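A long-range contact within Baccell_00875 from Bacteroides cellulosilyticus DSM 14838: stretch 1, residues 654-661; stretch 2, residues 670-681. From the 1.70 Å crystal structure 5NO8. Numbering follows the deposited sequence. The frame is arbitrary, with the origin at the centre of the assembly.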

# COMPACT_ATOMS: atom_id res chain seq x y z
N LYS A 654 -4.80 -8.52 19.37
CA LYS A 654 -3.56 -8.77 18.62
C LYS A 654 -3.54 -7.85 17.40
O LYS A 654 -4.57 -7.28 16.99
N ALA A 655 -2.36 -7.70 16.80
CA ALA A 655 -2.22 -6.88 15.63
C ALA A 655 -1.16 -7.50 14.71
O ALA A 655 -0.37 -8.34 15.14
N SER A 656 -1.16 -7.04 13.47
CA SER A 656 -0.19 -7.52 12.47
C SER A 656 0.58 -6.36 11.83
O SER A 656 0.00 -5.35 11.47
N CYS A 657 1.88 -6.59 11.60
CA CYS A 657 2.74 -5.58 10.98
C CYS A 657 2.55 -5.40 9.48
O CYS A 657 3.01 -4.40 8.95
N ALA A 658 1.87 -6.34 8.80
CA ALA A 658 1.63 -6.22 7.36
C ALA A 658 0.69 -7.31 6.84
O ALA A 658 0.76 -8.44 7.31
N TYR A 659 -0.17 -6.95 5.90
CA TYR A 659 -0.94 -7.90 5.16
C TYR A 659 -0.22 -8.11 3.82
O TYR A 659 -0.17 -7.21 3.00
N MET A 660 0.27 -9.32 3.59
CA MET A 660 0.94 -9.69 2.34
C MET A 660 -0.16 -10.02 1.33
O MET A 660 -0.83 -11.04 1.44
N TYR A 661 -0.33 -9.15 0.34
CA TYR A 661 -1.55 -9.10 -0.47
C TYR A 661 -1.64 -10.06 -1.69
O TYR A 661 -2.71 -10.65 -1.91
N ALA A 670 0.95 -16.24 -0.37
CA ALA A 670 0.80 -15.04 0.44
C ALA A 670 -0.67 -14.93 0.90
O ALA A 670 -1.22 -15.94 1.36
N GLU A 671 -1.28 -13.76 0.80
CA GLU A 671 -2.65 -13.53 1.33
C GLU A 671 -2.72 -13.87 2.83
O GLU A 671 -3.58 -14.62 3.28
N PHE A 672 -1.82 -13.29 3.60
CA PHE A 672 -1.84 -13.50 5.05
C PHE A 672 -1.37 -12.26 5.79
O PHE A 672 -0.65 -11.42 5.26
N TYR A 673 -1.80 -12.17 7.05
CA TYR A 673 -1.29 -11.18 8.01
C TYR A 673 -0.04 -11.75 8.62
O TYR A 673 -0.05 -12.87 9.16
N ASP A 674 1.05 -11.01 8.53
CA ASP A 674 2.28 -11.45 9.18
C ASP A 674 2.06 -11.62 10.69
O ASP A 674 1.39 -10.79 11.31
N PRO A 675 2.56 -12.73 11.26
CA PRO A 675 2.27 -13.02 12.66
C PRO A 675 3.00 -12.18 13.71
O PRO A 675 2.77 -12.43 14.88
N TYR A 676 3.87 -11.24 13.33
CA TYR A 676 4.44 -10.31 14.30
C TYR A 676 3.56 -9.08 14.42
O TYR A 676 3.17 -8.50 13.41
N ALA A 677 3.33 -8.65 15.66
CA ALA A 677 2.99 -7.25 15.92
C ALA A 677 4.32 -6.54 16.15
O ALA A 677 5.08 -6.88 17.06
N ASN A 678 4.62 -5.59 15.28
CA ASN A 678 5.86 -4.88 15.32
C ASN A 678 5.56 -3.40 15.44
O ASN A 678 5.45 -2.89 16.57
N ASP A 679 5.38 -2.70 14.33
CA ASP A 679 5.32 -1.25 14.29
C ASP A 679 3.97 -0.63 13.85
O ASP A 679 3.83 0.58 13.76
N GLN A 680 2.98 -1.48 13.59
CA GLN A 680 1.70 -1.08 13.01
C GLN A 680 0.83 -0.19 13.88
O GLN A 680 -0.13 0.37 13.38
N ASP A 681 1.17 -0.03 15.16
CA ASP A 681 0.31 0.77 16.03
C ASP A 681 0.30 2.25 15.65
O ASP A 681 -0.64 2.97 15.99

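The most unusual feature of this contact is the double role of Ser 656. Its CA-to-CB bond points away from the second stretch overall, yet with chi1 at 173° (t) its hydroxyl reaches back across: OG donates to the backbone carbonyl of Asp 674, with Ser 656 OG to Asp 674 O at 2.7 Å. The same oxygen accepts a weak hydrogen bond from within its own stretch, Ala 658 N to Ser 656 OG being 3.3 Å at an angle of 161°. One hydroxyl thus ties a turn of its own chain to the neighbouring stretch.

Beyond this point the backbones form a short antiparallel ladder, which sets the side chains on two faces. Tyr 659 and Tyr 673 are a non-hydrogen-bonded pair, CA to CA 4.4 Å, and their side chains share one face. Tyr 659 is t (chi1 -177°) and Tyr 673 is m (chi1 -71°). The edge of the Tyr 659 ring is directed toward the face of the Tyr 673 ring; the centroids lie 4.6 Å apart, the planes meet at 57°, and Tyr 659 CD1 approaches Tyr 673 CE1 to 3.5 Å.

The far end of Tyr 659 is hydrated. Its OH lies 3.5 Å from Glu 671 CB and hydrogen-bonds to two waters, at 2.9 Å from water 2 O and 2.6 Å from water 3 O. Water 2 also lies within hydrogen-bonding distance of Tyr 661 O and Glu 671 OE2, its O being 2.9 Å from each, while water 3 donates to Glu 671 O, 3.1 Å from its O. The phenol is therefore linked to Glu 671 through solvent.

Met 660 and Phe 672 occupy the other face. Met 660 is m at all three chi angles, and Phe 672 is p (chi1 66°). Met 660 CG sits over the Phe 672 ring, 4.0 Å from its centroid and 29° off the normal, a CH-pi geometry; its nearest ring atom is Phe 672 CZ at 3.7 Å. Ala 670, pointing toward the first stretch, adds an apolar contact, its CB 4.1 Å from Met 660 CB.

Nearer the other end, Cys 657 (p, chi1 68°) points sideways. Its SG lies 4.3 Å from Tyr 676 CB and 3.7 Å from Asp 674 OD1, an oxygen that accepts from Tyr 676 N at 3.0 Å. Cys 657 CB also packs 3.8 Å from Asn 678 CB. Water 1 lies between Cys 657 O and Asp 679 OD1, its O at 3.0 and 2.9 Å respectively. Ala 655 points toward the second stretch, its CB 4.4 Å from Ala 677 CB.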

# COMPACT_ATOMS: atom_id res chain seq x y z
CB LYS A 654 -3.46 -10.24 18.21
CG LYS A 654 -3.14 -11.15 19.38
CD LYS A 654 -3.16 -12.63 18.97
CE LYS A 654 -2.60 -13.53 20.07
NZ LYS A 654 -2.53 -14.95 19.62
CB ALA A 655 -1.82 -5.48 16.00
CB SER A 656 -0.91 -8.32 11.39
OG SER A 656 -0.01 -8.64 10.34
CB CYS A 657 4.22 -5.84 11.30
SG CYS A 657 4.89 -7.31 10.53
CB ALA A 658 2.96 -6.35 6.61
CB TYR A 659 -2.37 -7.44 4.90
CG TYR A 659 -3.18 -8.51 4.20
CD1 TYR A 659 -3.60 -9.65 4.89
CD2 TYR A 659 -3.42 -8.45 2.83
CE1 TYR A 659 -4.29 -10.68 4.26
CE2 TYR A 659 -4.11 -9.47 2.18
CZ TYR A 659 -4.54 -10.59 2.90
OH TYR A 659 -5.24 -11.59 2.27
CB MET A 660 1.89 -10.88 2.55
CG MET A 660 2.93 -10.69 3.65
SD MET A 660 3.90 -9.20 3.42
CE MET A 660 4.50 -9.37 1.74
CB TYR A 661 -1.84 -7.65 -0.89
CG TYR A 661 -3.16 -7.49 -1.58
CD1 TYR A 661 -4.34 -7.33 -0.85
CD2 TYR A 661 -3.26 -7.54 -2.96
CE1 TYR A 661 -5.56 -7.24 -1.49
CE2 TYR A 661 -4.48 -7.43 -3.61
CZ TYR A 661 -5.62 -7.27 -2.87
OH TYR A 661 -6.81 -7.18 -3.50
CB ALA A 670 1.34 -13.81 -0.29
CB GLU A 671 -3.71 -14.27 0.52
CG GLU A 671 -3.62 -13.92 -0.95
CD GLU A 671 -4.81 -14.34 -1.76
OE1 GLU A 671 -4.83 -15.50 -2.21
OE2 GLU A 671 -5.74 -13.53 -1.89
CB PHE A 672 -0.98 -14.73 5.44
CG PHE A 672 0.49 -14.54 5.19
CD1 PHE A 672 1.28 -13.85 6.07
CD2 PHE A 672 1.08 -15.09 4.07
CE1 PHE A 672 2.62 -13.65 5.83
CE2 PHE A 672 2.42 -14.91 3.83
CZ PHE A 672 3.21 -14.19 4.70
CB TYR A 673 -2.35 -10.90 9.12
CG TYR A 673 -3.51 -10.13 8.61
CD1 TYR A 673 -3.43 -8.77 8.43
CD2 TYR A 673 -4.71 -10.76 8.28
CE1 TYR A 673 -4.50 -8.04 7.92
CE2 TYR A 673 -5.78 -10.03 7.76
CZ TYR A 673 -5.67 -8.67 7.61
OH TYR A 673 -6.71 -7.93 7.10
CB ASP A 674 3.41 -10.48 8.93
CG ASP A 674 4.74 -11.06 9.35
OD1 ASP A 674 5.03 -11.00 10.57
OD2 ASP A 674 5.42 -11.65 8.46
CB PRO A 675 2.64 -14.48 12.80
CG PRO A 675 3.58 -14.77 11.70
CD PRO A 675 3.19 -13.87 10.58
CB TYR A 676 5.85 -9.81 13.92
CG TYR A 676 7.02 -10.74 14.22
CD1 TYR A 676 6.87 -11.92 14.97
CD2 TYR A 676 8.30 -10.42 13.78
CE1 TYR A 676 7.96 -12.75 15.25
CE2 TYR A 676 9.39 -11.25 14.05
CZ TYR A 676 9.20 -12.41 14.77
OH TYR A 676 10.26 -13.26 15.04
CB ALA A 677 2.11 -7.12 17.14
CB ASN A 678 6.72 -5.31 14.10
CG ASN A 678 8.11 -4.73 14.14
OD1 ASN A 678 8.28 -3.66 14.68
ND2 ASN A 678 9.11 -5.45 13.57
CB ASP A 679 6.49 -0.70 13.41
CG ASP A 679 6.68 -1.42 12.06
OD1 ASP A 679 6.23 -2.59 11.85
OD2 ASP A 679 7.30 -0.77 11.17
CB GLN A 680 0.84 -2.31 12.58
CG GLN A 680 0.26 -3.13 13.73
CD GLN A 680 1.32 -3.70 14.65
OE1 GLN A 680 1.28 -3.55 15.92
NE2 GLN A 680 2.26 -4.37 14.04
CB ASP A 681 0.63 0.50 17.48
CG ASP A 681 0.30 -0.93 17.85
OD1 ASP A 681 -0.85 -1.36 17.57
OD2 ASP A 681 1.17 -1.66 18.35
O HOH W 1 5.73 -3.24 9.11
O HOH W 2 -5.26 -11.00 -0.60
O HOH W 3 -6.50 -13.50 3.58